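Local coordinates for protein glutathione uptake transporter (Shewanella oneidensis, PDB 4UVM) that probably imports small peptides across the membrane as a proton-coupled symporter of the POT family, within the major facilitator superfamily, at residues S244-L249 and C263-V268; F215-I219 and V295-L299; M329-F335 and S401-I405; Q394-D398 and M478-A482. All blocks are in the same frame, centred on the assembly; numbering follows the deposited sequence.

Contact 1 of 4, residues S244-L249 and C263-V268; sequences SAAYAL and CAMVLV
The carbonyl oxygen of Ser244 is met from its own helix and from the neighbouring one. Ala248 N donates to Ser244 O at 3.0 Å, the ordinary i+4 helical bond, while Leu267 CD1 lies 3.6 Å from Ser244 O on the facing helix. The same leucine methyl reaches Ser244 CB, because CG stands beside the backbone N (chi1 -68°) and the branch ending in CD1 runs on extended across the gap. The Ser244 hydroxyl turns back to Ile240 O, and no hydrogen bond crosses the interface. Its centre is made of two alanines whose CA atoms are 4.0 Å apart, with Ala245 CB against Ala264 CB at 3.7 Å. Val268 CG2 presses on Ala245 CB, also at 3.7 Å, and Leu249 CD1 covers Ala264 CB at 3.9 Å. Nearer the hairpin's turn, Ala248 CB meets Cys263 CB. Methyl-sized side chains let the axes of these two segments approach to 8.1 Å, at 170°, closer than bulky residues would permit. Beyond the pair, Cys263 and Val266 lean on helix 439-463, and Val268 touches a bound monoacylglycerol. Two antiparallel membrane helices joined by a short connection form a helical hairpin, here packed closely through small residues and consistent with the extra pair, HA and HB, that bacterial POT transporters insert between their two six-helix bundles.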
loop_
_atom_site.group_PDB
_atom_site.type_symbol
_atom_site.label_atom_id
_atom_site.label_comp_id
_atom_site.label_asym_id
_atom_site.label_seq_id
_atom_site.Cartn_x
_atom_site.Cartn_y
_atom_site.Cartn_z
ATOM N N SER A 244 -4.425 -21.123 14.207
ATOM C CA SER A 244 -5.322 -20.445 13.275
ATOM C C SER A 244 -4.691 -20.270 11.901
ATOM O O SER A 244 -5.337 -20.501 10.878
ATOM C CB SER A 244 -5.731 -19.082 13.827
ATOM O OG SER A 244 -6.461 -19.223 15.029
ATOM N N ALA A 245 -3.430 -19.852 11.886
ATOM C CA ALA A 245 -2.694 -19.687 10.641
ATOM C C ALA A 245 -2.663 -21.001 9.876
ATOM O O ALA A 245 -2.811 -21.023 8.654
ATOM C CB ALA A 245 -1.283 -19.197 10.914
ATOM N N ALA A 246 -2.481 -22.095 10.609
ATOM C CA ALA A 246 -2.445 -23.423 10.009
ATOM C C ALA A 246 -3.794 -23.776 9.397
ATOM O O ALA A 246 -3.861 -24.448 8.371
ATOM C CB ALA A 246 -2.038 -24.463 11.043
ATOM N N TYR A 247 -4.867 -23.310 10.031
ATOM C CA TYR A 247 -6.214 -23.531 9.520
ATOM C C TYR A 247 -6.458 -22.713 8.259
ATOM O O TYR A 247 -7.301 -23.064 7.434
ATOM C CB TYR A 247 -7.260 -23.183 10.580
ATOM C CG TYR A 247 -8.688 -23.405 10.125
ATOM C CD1 TYR A 247 -9.102 -24.646 9.656
ATOM C CD2 TYR A 247 -9.626 -22.382 10.181
ATOM C CE1 TYR A 247 -10.407 -24.857 9.246
ATOM C CE2 TYR A 247 -10.933 -22.582 9.775
ATOM C CZ TYR A 247 -11.319 -23.823 9.307
ATOM O OH TYR A 247 -12.619 -24.035 8.900
ATOM N N ALA A 248 -5.722 -21.613 8.120
ATOM C CA ALA A 248 -5.820 -20.777 6.930
ATOM C C ALA A 248 -4.912 -21.313 5.830
ATOM O O ALA A 248 -5.264 -21.293 4.650
ATOM C CB ALA A 248 -5.466 -19.336 7.257
ATOM N N LEU A 249 -3.741 -21.798 6.232
ATOM C CA LEU A 249 -2.775 -22.360 5.297
ATOM C C LEU A 249 -3.281 -23.655 4.664
ATOM O O LEU A 249 -3.012 -23.927 3.495
ATOM C CB LEU A 249 -1.441 -22.608 6.000
ATOM C CG LEU A 249 -0.190 -22.119 5.270
ATOM C CD1 LEU A 249 -0.293 -20.631 4.971
ATOM C CD2 LEU A 249 1.051 -22.415 6.098
ATOM N N CYS A 263 -3.405 -14.357 5.234
ATOM C CA CYS A 263 -4.295 -14.695 6.341
ATOM C C CYS A 263 -3.495 -15.257 7.505
ATOM O O CYS A 263 -3.700 -14.874 8.658
ATOM C CB CYS A 263 -5.359 -15.703 5.905
ATOM S SG CYS A 263 -6.625 -15.025 4.815
ATOM N N ALA A 264 -2.577 -16.165 7.190
ATOM C CA ALA A 264 -1.695 -16.739 8.193
ATOM C C ALA A 264 -0.867 -15.642 8.847
ATOM O O ALA A 264 -0.802 -15.549 10.071
ATOM C CB ALA A 264 -0.794 -17.789 7.571
ATOM N N MET A 265 -0.254 -14.806 8.017
ATOM C CA MET A 265 0.590 -13.721 8.498
ATOM C C MET A 265 -0.178 -12.771 9.413
ATOM O O MET A 265 0.328 -12.358 10.456
ATOM C CB MET A 265 1.178 -12.948 7.321
ATOM C CG MET A 265 2.152 -11.861 7.727
ATOM S SD MET A 265 2.409 -10.644 6.425
ATOM C CE MET A 265 0.841 -9.784 6.453
ATOM N N VAL A 266 -1.401 -12.432 9.016
ATOM C CA VAL A 266 -2.235 -11.520 9.791
ATOM C C VAL A 266 -2.634 -12.129 11.131
ATOM O O VAL A 266 -2.498 -11.493 12.177
ATOM C CB VAL A 266 -3.506 -11.123 9.013
ATOM C CG1 VAL A 266 -4.527 -10.481 9.945
ATOM C CG2 VAL A 266 -3.152 -10.183 7.873
ATOM N N LEU A 267 -3.120 -13.366 11.093
ATOM C CA LEU A 267 -3.525 -14.066 12.307
ATOM C C LEU A 267 -2.362 -14.212 13.280
ATOM O O LEU A 267 -2.523 -14.012 14.483
ATOM C CB LEU A 267 -4.089 -15.446 11.970
ATOM C CG LEU A 267 -5.419 -15.473 11.222
ATOM C CD1 LEU A 267 -5.751 -16.896 10.813
ATOM C CD2 LEU A 267 -6.523 -14.877 12.076
ATOM N N VAL A 268 -1.192 -14.561 12.753
ATOM C CA VAL A 268 -0.010 -14.737 13.586
ATOM C C VAL A 268 0.358 -13.429 14.269
ATOM O O VAL A 268 0.387 -13.356 15.496
ATOM C CB VAL A 268 1.194 -15.256 12.776
ATOM C CG1 VAL A 268 2.483 -15.066 13.555
ATOM C CG2 VAL A 268 0.998 -16.727 12.431
#

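Contact 2 of 4, residues F215-I219 and V295-L299; sequences FLPVI and VRSVL. With 78N ((2R)-2,3-dihydroxypropyl(7Z)-pentadec-7-enoate), chain E.
Phe215 and Val295 meet through similar first torsions: the phenylalanine's CG points opposite its backbone N (chi1 170°), swinging the ring end in, and the valine's CG1 does likewise (chi1 172°). The side chains cross at about a right angle, with Phe215 CE1 4.0 Å from Val295 CG1. CE1 is also 4.0 Å from Val298 CG1, while Leu299 CD2 stands at the ring's edge, close to its plane. Ile219, one turn on in the same helix, lays CG1 over one face of the ring, offset toward the rim, and sends CD1 to within 4.1 Å of Val295 CG1. The other branch of Val295 is occupied as well, since CG2 meets Val218 CB tip to tip at 3.8 Å. Replacing Phe215 by an alanine would probably open a gap beside the methyls of Val295 and Val298 and leave Ile219 CG1 without the ring it covers. No polar bond crosses this buried contact. Arg296 points elsewhere, to Ser277 and the glycerol end of one bound lipid, and a second lipid touches Phe215. The axes of the two short segments pass 10.9 Å apart and cross at 96°, a linking helix laid across a membrane helix: helix 215-224, on the way from the N-terminal bundle to the inserted hairpin, rests against helix 289-306, which opens the C-terminal bundle of the major facilitator fold.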
loop_
_atom_site.group_PDB
_atom_site.type_symbol
_atom_site.label_atom_id
_atom_site.label_comp_id
_atom_site.label_asym_id
_atom_site.label_seq_id
_atom_site.Cartn_x
_atom_site.Cartn_y
_atom_site.Cartn_z
ATOM N N PHE A 215 12.207 -3.913 19.142
ATOM C CA PHE A 215 10.792 -4.267 19.212
ATOM C C PHE A 215 10.560 -5.762 19.433
ATOM O O PHE A 215 9.899 -6.160 20.391
ATOM C CB PHE A 215 10.074 -3.822 17.935
ATOM C CG PHE A 215 8.675 -4.343 17.819
ATOM C CD1 PHE A 215 7.643 -3.744 18.520
ATOM C CD2 PHE A 215 8.388 -5.432 17.013
ATOM C CE1 PHE A 215 6.352 -4.221 18.423
ATOM C CE2 PHE A 215 7.097 -5.915 16.909
ATOM C CZ PHE A 215 6.078 -5.308 17.615
ATOM N N LEU A 216 11.109 -6.580 18.542
ATOM C CA LEU A 216 10.911 -8.027 18.598
ATOM C C LEU A 216 11.514 -8.709 19.838
ATOM O O LEU A 216 10.848 -9.547 20.445
ATOM C CB LEU A 216 11.461 -8.678 17.327
ATOM C CG LEU A 216 10.657 -8.410 16.056
ATOM C CD1 LEU A 216 11.315 -9.076 14.860
ATOM C CD2 LEU A 216 9.229 -8.899 16.226
ATOM N N PRO A 217 12.766 -8.371 20.218
ATOM C CA PRO A 217 13.294 -8.990 21.443
ATOM C C PRO A 217 12.448 -8.723 22.690
ATOM O O PRO A 217 12.366 -9.588 23.560
ATOM C CB PRO A 217 14.677 -8.350 21.584
ATOM C CG PRO A 217 15.074 -8.040 20.191
ATOM C CD PRO A 217 13.812 -7.597 19.522
ATOM N N VAL A 218 11.830 -7.549 22.769
ATOM C CA VAL A 218 10.906 -7.244 23.858
ATOM C C VAL A 218 9.645 -8.104 23.752
ATOM O O VAL A 218 9.159 -8.632 24.754
ATOM C CB VAL A 218 10.516 -5.753 23.868
ATOM C CG1 VAL A 218 9.460 -5.481 24.925
ATOM C CG2 VAL A 218 11.741 -4.888 24.103
ATOM N N ILE A 219 9.121 -8.249 22.537
ATOM C CA ILE A 219 7.958 -9.101 22.299
ATOM C C ILE A 219 8.252 -10.544 22.708
ATOM O O ILE A 219 7.419 -11.206 23.331
ATOM C CB ILE A 219 7.520 -9.071 20.814
ATOM C CG1 ILE A 219 7.021 -7.678 20.425
ATOM C CG2 ILE A 219 6.427 -10.098 20.551
ATOM C CD1 ILE A 219 5.708 -7.297 21.065
ATOM N N VAL A 295 7.739 0.052 22.972
ATOM C CA VAL A 295 6.973 -1.026 22.359
ATOM C C VAL A 295 5.487 -0.848 22.650
ATOM O O VAL A 295 4.640 -1.110 21.798
ATOM C CB VAL A 295 7.446 -2.410 22.853
ATOM C CG1 VAL A 295 6.510 -3.505 22.365
ATOM C CG2 VAL A 295 8.864 -2.680 22.387
ATOM N N ARG A 296 5.173 -0.385 23.855
ATOM C CA ARG A 296 3.794 -0.084 24.214
ATOM C C ARG A 296 3.236 1.011 23.307
ATOM O O ARG A 296 2.077 0.955 22.897
ATOM C CB ARG A 296 3.694 0.336 25.684
ATOM C CG ARG A 296 2.322 0.852 26.100
ATOM C CD ARG A 296 1.229 -0.169 25.820
ATOM N NE ARG A 296 1.330 -1.343 26.681
ATOM C CZ ARG A 296 0.483 -2.367 26.648
ATOM N NH1 ARG A 296 -0.530 -2.364 25.793
ATOM N NH2 ARG A 296 0.649 -3.394 27.473
ATOM N N SER A 297 4.071 1.997 22.991
ATOM C CA SER A 297 3.670 3.086 22.107
ATOM C C SER A 297 3.362 2.568 20.706
ATOM O O SER A 297 2.385 2.980 20.083
ATOM C CB SER A 297 4.762 4.159 22.037
ATOM O OG SER A 297 4.940 4.792 23.290
ATOM N N VAL A 298 4.206 1.663 20.221
ATOM C CA VAL A 298 4.034 1.076 18.899
ATOM C C VAL A 298 2.766 0.229 18.838
ATOM O O VAL A 298 1.988 0.335 17.892
ATOM C CB VAL A 298 5.255 0.217 18.506
ATOM C CG1 VAL A 298 4.958 -0.608 17.268
ATOM C CG2 VAL A 298 6.461 1.102 18.272
ATOM N N LEU A 299 2.555 -0.600 19.857
ATOM C CA LEU A 299 1.385 -1.474 19.902
ATOM C C LEU A 299 0.075 -0.695 19.810
ATOM O O LEU A 299 -0.925 -1.211 19.317
ATOM C CB LEU A 299 1.393 -2.318 21.177
ATOM C CG LEU A 299 2.383 -3.483 21.209
ATOM C CD1 LEU A 299 2.165 -4.332 22.449
ATOM C CD2 LEU A 299 2.246 -4.323 19.956
HETATM O O22 78N E . -3.628 -0.919 24.445
HETATM C C19 78N E . -3.550 -1.134 23.082
HETATM C C18 78N E . -2.423 -1.976 22.599
HETATM O O20 78N E . -1.743 -2.456 23.693
HETATM C C17 78N E . -2.920 -3.133 21.791
HETATM O O16 78N E . -2.269 -3.407 20.595
HETATM C C8 78N E . -2.471 -4.612 19.955
HETATM O O15 78N E . -3.174 -5.465 20.482
HETATM C C7 78N E . -1.823 -4.876 18.616
HETATM C C6 78N E . -2.534 -5.758 17.622
HETATM C C5 78N E . -3.410 -5.106 16.581
HETATM C C4 78N E . -3.161 -5.446 15.135
HETATM C C3 78N E . -3.796 -6.697 14.591
HETATM C C2 78N E . -5.247 -6.940 14.943
HETATM C C1 78N E . -6.162 -7.319 13.973
HETATM C C9 78N E . -5.738 -7.502 12.534
HETATM C C10 78N E . -6.695 -7.032 11.476
HETATM C C11 78N E . -8.155 -7.046 11.817
HETATM C C12 78N E . -8.862 -8.365 11.797
HETATM C C13 78N E . -10.233 -8.428 12.380
HETATM C C15 78N E . -11.661 -8.813 14.478
HETATM C C14 78N E . -10.352 -8.415 13.874
#

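Contact 3 of 4, residues M329-F335 and S401-I405; sequences MVKPQWF and SALSI
Val330 and Leu403 form a single backbone bridge in the parallel pattern, Val330 N giving its hydrogen to Ala402 O at 3.2 Å and Val330 O receiving Ser404 N at 3.0 Å. Both N-H groups point well at their acceptors (164° each), although Ser404 N sits above the plane of the Val330 carbonyl, 50° out of it. Beside the bridge, Val330 CB and Leu403 CB touch at 3.9 Å. Met329 comes just before the bridge: with CG beside the backbone N (chi1 -56°), its CB rests on Ser404 CB at 3.6 Å, SD runs alongside the same serine, and the chain bends at its last torsion to lay CE near the carbonyls of Ala402 and Leu403. The sulfur-bearing chain also leans on Met397 and Trp407. Putting a serine in place of Met329 is likely to strip the thioether cover from Ser404 and leave a gap beside Trp407. Farther along, the loop folds back on itself, for Lys331 NZ donates to Phe335 O at 2.6 Å, nearly in line with that carbonyl. The turn presents Pro332 CD and the Phe335 ring to Ile405; Phe335 CE1 lies 4.4 Å from Ile405 CD1. Two connections between membrane helices, one leading into helix 343-366 and the other following helix 372-396, are thus joined. Since the cross-loop hydrogen bonds use backbone atoms, the bridge itself depends on chain path more than on side-chain polarity, with methionine, proline, phenylalanine and isoleucine supplying apolar cover.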
loop_
_atom_site.group_PDB
_atom_site.type_symbol
_atom_site.label_atom_id
_atom_site.label_comp_id
_atom_site.label_asym_id
_atom_site.label_seq_id
_atom_site.Cartn_x
_atom_site.Cartn_y
_atom_site.Cartn_z
ATOM N N MET A 329 -19.269 2.485 -19.623
ATOM C CA MET A 329 -19.755 3.856 -19.578
ATOM C C MET A 329 -19.530 4.528 -20.925
ATOM O O MET A 329 -18.883 3.960 -21.805
ATOM C CB MET A 329 -19.060 4.645 -18.464
ATOM C CG MET A 329 -19.194 4.019 -17.087
ATOM S SD MET A 329 -18.472 5.036 -15.785
ATOM C CE MET A 329 -19.698 6.335 -15.648
ATOM N N VAL A 330 -20.060 5.737 -21.083
ATOM C CA VAL A 330 -19.972 6.431 -22.359
ATOM C C VAL A 330 -18.692 7.254 -22.450
ATOM O O VAL A 330 -18.567 8.304 -21.824
ATOM C CB VAL A 330 -21.190 7.346 -22.589
ATOM C CG1 VAL A 330 -21.093 8.032 -23.945
ATOM C CG2 VAL A 330 -22.482 6.545 -22.485
ATOM N N LYS A 331 -17.745 6.768 -23.243
ATOM C CA LYS A 331 -16.464 7.440 -23.412
ATOM C C LYS A 331 -16.241 7.840 -24.870
ATOM O O LYS A 331 -16.793 7.221 -25.780
ATOM C CB LYS A 331 -15.328 6.536 -22.931
ATOM C CG LYS A 331 -15.107 5.317 -23.799
ATOM C CD LYS A 331 -13.997 4.444 -23.257
ATOM C CE LYS A 331 -13.570 3.408 -24.280
ATOM N NZ LYS A 331 -13.047 4.055 -25.519
ATOM N N PRO A 332 -15.435 8.889 -25.095
ATOM C CA PRO A 332 -15.078 9.330 -26.448
ATOM C C PRO A 332 -14.340 8.275 -27.268
ATOM O O PRO A 332 -14.062 7.175 -26.789
ATOM C CB PRO A 332 -14.166 10.532 -26.188
ATOM C CG PRO A 332 -14.616 11.059 -24.883
ATOM C CD PRO A 332 -14.981 9.848 -24.073
ATOM N N GLN A 333 -14.025 8.626 -28.510
ATOM C CA GLN A 333 -13.307 7.731 -29.406
ATOM C C GLN A 333 -11.852 7.574 -28.981
ATOM O O GLN A 333 -11.349 6.458 -28.851
ATOM C CB GLN A 333 -13.374 8.247 -30.844
ATOM C CG GLN A 333 -12.600 7.399 -31.836
ATOM C CD GLN A 333 -12.018 8.217 -32.970
ATOM O OE1 GLN A 333 -11.694 9.394 -32.801
ATOM N NE2 GLN A 333 -11.879 7.597 -34.136
ATOM N N TRP A 334 -11.181 8.703 -28.771
ATOM C CA TRP A 334 -9.757 8.703 -28.448
ATOM C C TRP A 334 -9.488 8.197 -27.037
ATOM O O TRP A 334 -8.383 7.759 -26.725
ATOM C CB TRP A 334 -9.172 10.112 -28.603
ATOM C CG TRP A 334 -9.518 11.037 -27.466
ATOM C CD1 TRP A 334 -8.822 11.203 -26.297
ATOM C CD2 TRP A 334 -10.641 11.924 -27.388
ATOM N NE1 TRP A 334 -9.446 12.133 -25.501
ATOM C CE2 TRP A 334 -10.564 12.592 -26.149
ATOM C CE3 TRP A 334 -11.704 12.218 -28.250
ATOM C CZ2 TRP A 334 -11.510 13.534 -25.747
ATOM C CZ3 TRP A 334 -12.642 13.156 -27.849
ATOM C CH2 TRP A 334 -12.540 13.801 -26.609
ATOM N N PHE A 335 -10.506 8.263 -26.186
ATOM C CA PHE A 335 -10.319 8.043 -24.760
ATOM C C PHE A 335 -10.350 6.569 -24.356
ATOM O O PHE A 335 -11.184 5.795 -24.828
ATOM C CB PHE A 335 -11.376 8.814 -23.970
ATOM C CG PHE A 335 -11.023 9.010 -22.526
ATOM C CD1 PHE A 335 -10.119 9.988 -22.151
ATOM C CD2 PHE A 335 -11.594 8.217 -21.545
ATOM C CE1 PHE A 335 -9.788 10.173 -20.823
ATOM C CE2 PHE A 335 -11.269 8.397 -20.215
ATOM C CZ PHE A 335 -10.364 9.378 -19.854
ATOM N N SER A 401 -27.714 4.990 -19.176
ATOM C CA SER A 401 -26.315 5.171 -19.549
ATOM C C SER A 401 -25.755 6.523 -19.116
ATOM O O SER A 401 -26.302 7.575 -19.452
ATOM C CB SER A 401 -26.144 4.998 -21.060
ATOM O OG SER A 401 -26.411 3.660 -21.453
ATOM N N ALA A 402 -24.657 6.478 -18.365
ATOM C CA ALA A 402 -23.963 7.681 -17.921
ATOM C C ALA A 402 -22.543 7.697 -18.475
ATOM O O ALA A 402 -21.904 6.649 -18.606
ATOM C CB ALA A 402 -23.951 7.764 -16.402
ATOM N N LEU A 403 -22.061 8.888 -18.816
ATOM C CA LEU A 403 -20.756 9.023 -19.451
ATOM C C LEU A 403 -19.658 8.854 -18.413
ATOM O O LEU A 403 -19.888 9.079 -17.227
ATOM C CB LEU A 403 -20.626 10.376 -20.163
ATOM C CG LEU A 403 -20.304 11.635 -19.348
ATOM C CD1 LEU A 403 -19.806 12.707 -20.291
ATOM C CD2 LEU A 403 -21.511 12.128 -18.566
ATOM N N SER A 404 -18.473 8.444 -18.855
ATOM C CA SER A 404 -17.377 8.169 -17.930
ATOM C C SER A 404 -16.613 9.437 -17.568
ATOM O O SER A 404 -16.441 9.759 -16.388
ATOM C CB SER A 404 -16.411 7.130 -18.522
ATOM O OG SER A 404 -15.434 7.736 -19.356
ATOM N N ILE A 405 -16.174 10.156 -18.595
ATOM C CA ILE A 405 -15.224 11.254 -18.435
ATOM C C ILE A 405 -15.686 12.359 -17.479
ATOM O O ILE A 405 -14.879 12.911 -16.735
ATOM C CB ILE A 405 -14.877 11.880 -19.813
ATOM C CG1 ILE A 405 -13.883 13.029 -19.643
ATOM C CG2 ILE A 405 -16.136 12.334 -20.546
ATOM C CD1 ILE A 405 -12.946 13.202 -20.809
#

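Contact 4 of 4, residues Q394-D398 and M478-A482; sequences QLMMD and MSVTA
Leu395 overlaps Met478 and Ala482 with a single methyl: CD2 comes 3.6 Å from Met478 CG and 3.8 Å from Ala482 CB. The setting is a meeting of helix ends in the C-terminal bundle of the major facilitator fold, where the last turn of helix 372-396 faces the first turn of helix 480-506 and Ser479 holds the N-cap position of the latter. Gln394 lies next to the leucine and rests its CG on the same alanine, Gln394 CG to Ala482 CB at 3.6 Å. Its first torsion sets CG opposite the backbone N (chi1 -168°), and a bend at the next bond turns the amide across Thr481 at about a right angle. There Thr481 CG2 touches both CD and NE2 of Gln394, at 3.5 Å from NE2, a contact of methyl with amide and not a polar bond. The amide oxygen is satisfied by Gln325 NE2, which ties this corner to helix 321-326. Around the apolar patch, Phe486 touches both Leu395 and Met478, and Met485 touches Gln394. Just beyond the end of helix 372-396, Asp398 provides the polar link. Gln394 O, another acceptor, lies close to its carboxylate and would probably not favour the charge; the Ser479 hydroxyl is the donor that meets it. The bond itself runs from Ser479 OG to Asp398 OD2 at 2.8 Å, meeting the carboxylate oxygen on its syn side, 22° out of the carboxylate plane.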
loop_
_atom_site.group_PDB
_atom_site.type_symbol
_atom_site.label_atom_id
_atom_site.label_comp_id
_atom_site.label_asym_id
_atom_site.label_seq_id
_atom_site.Cartn_x
_atom_site.Cartn_y
_atom_site.Cartn_z
ATOM N N GLN A 394 -23.220 2.545 -10.253
ATOM C CA GLN A 394 -23.414 1.172 -10.699
ATOM C C GLN A 394 -24.896 0.813 -10.715
ATOM O O GLN A 394 -25.374 0.165 -11.643
ATOM C CB GLN A 394 -22.643 0.203 -9.803
ATOM C CG GLN A 394 -22.555 -1.205 -10.351
ATOM C CD GLN A 394 -21.806 -1.269 -11.664
ATOM O OE1 GLN A 394 -20.935 -0.444 -11.933
ATOM N NE2 GLN A 394 -22.148 -2.248 -12.494
ATOM N N LEU A 395 -25.615 1.240 -9.680
ATOM C CA LEU A 395 -27.062 1.066 -9.618
ATOM C C LEU A 395 -27.750 1.850 -10.725
ATOM O O LEU A 395 -28.603 1.327 -11.444
ATOM C CB LEU A 395 -27.605 1.516 -8.260
ATOM C CG LEU A 395 -27.320 0.628 -7.053
ATOM C CD1 LEU A 395 -28.132 1.094 -5.855
ATOM C CD2 LEU A 395 -27.626 -0.821 -7.385
ATOM N N MET A 396 -27.368 3.115 -10.845
ATOM C CA MET A 396 -27.970 4.018 -11.810
ATOM C C MET A 396 -27.690 3.580 -13.245
ATOM O O MET A 396 -28.512 3.794 -14.136
ATOM C CB MET A 396 -27.462 5.439 -11.575
ATOM C CG MET A 396 -28.022 6.465 -12.525
ATOM S SD MET A 396 -27.536 8.134 -12.065
ATOM C CE MET A 396 -28.274 8.256 -10.436
ATOM N N MET A 397 -26.543 2.947 -13.470
ATOM C CA MET A 397 -26.194 2.529 -14.823
ATOM C C MET A 397 -26.485 1.045 -15.056
ATOM O O MET A 397 -26.166 0.503 -16.111
ATOM C CB MET A 397 -24.726 2.853 -15.126
ATOM C CG MET A 397 -23.720 1.784 -14.741
ATOM S SD MET A 397 -22.066 2.220 -15.322
ATOM C CE MET A 397 -21.313 0.600 -15.411
ATOM N N ASP A 398 -27.108 0.389 -14.081
ATOM C CA ASP A 398 -27.628 -0.955 -14.316
ATOM C C ASP A 398 -28.792 -0.855 -15.300
ATOM O O ASP A 398 -29.055 -1.776 -16.071
ATOM C CB ASP A 398 -28.064 -1.628 -13.012
ATOM C CG ASP A 398 -26.899 -2.256 -12.261
ATOM O OD1 ASP A 398 -25.901 -2.631 -12.913
ATOM O OD2 ASP A 398 -26.975 -2.373 -11.018
ATOM N N MET A 478 -29.946 -6.908 -5.922
ATOM C CA MET A 478 -28.934 -5.968 -6.380
ATOM C C MET A 478 -27.863 -6.691 -7.173
ATOM O O MET A 478 -27.574 -7.861 -6.912
ATOM C CB MET A 478 -28.305 -5.237 -5.193
ATOM C CG MET A 478 -28.119 -3.751 -5.413
ATOM S SD MET A 478 -27.093 -2.989 -4.140
ATOM C CE MET A 478 -27.722 -3.791 -2.666
ATOM N N SER A 479 -27.277 -5.996 -8.143
ATOM C CA SER A 479 -26.183 -6.561 -8.917
ATOM C C SER A 479 -24.974 -6.777 -8.016
ATOM O O SER A 479 -24.555 -5.865 -7.299
ATOM C CB SER A 479 -25.825 -5.657 -10.101
ATOM O OG SER A 479 -25.509 -4.344 -9.677
ATOM N N VAL A 480 -24.434 -7.994 -8.054
ATOM C CA VAL A 480 -23.290 -8.387 -7.230
ATOM C C VAL A 480 -22.166 -7.358 -7.290
ATOM O O VAL A 480 -21.539 -7.044 -6.280
ATOM C CB VAL A 480 -22.740 -9.764 -7.663
ATOM C CG1 VAL A 480 -21.543 -10.160 -6.815
ATOM C CG2 VAL A 480 -23.832 -10.821 -7.580
ATOM N N THR A 481 -21.933 -6.831 -8.487
ATOM C CA THR A 481 -20.955 -5.776 -8.709
ATOM C C THR A 481 -21.223 -4.560 -7.820
ATOM O O THR A 481 -20.310 -4.041 -7.173
ATOM C CB THR A 481 -20.947 -5.351 -10.190
ATOM O OG1 THR A 481 -20.414 -6.418 -10.984
ATOM C CG2 THR A 481 -20.109 -4.104 -10.400
ATOM N N ALA A 482 -22.477 -4.123 -7.773
ATOM C CA ALA A 482 -22.845 -2.957 -6.972
ATOM C C ALA A 482 -22.866 -3.279 -5.480
ATOM O O ALA A 482 -22.512 -2.438 -4.652
ATOM C CB ALA A 482 -24.197 -2.415 -7.409
#

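Overall arrangement
Contacts 1 and 2 come first along the chain, contact 1 nested within the loop that contact 2 closes. Their centres are 21 Å apart: contact 1 closes the inserted hairpin on itself, and contact 2 sets helix 215-224, just before it, against helix 289-306, just after it. Contacts 3 and 4 come after both, and cross each other: their segments alternate along the sequence, with centres 18 Å apart. Met329 CG packs on Met397 SD at 3.8 Å, so the two contacts form one continuous patch, with helix 372-396 leading from contact 4 to the 401-405 side of contact 3. Contacts 2 and 3, 51 Å apart, lie on opposite sides of the chain's centre.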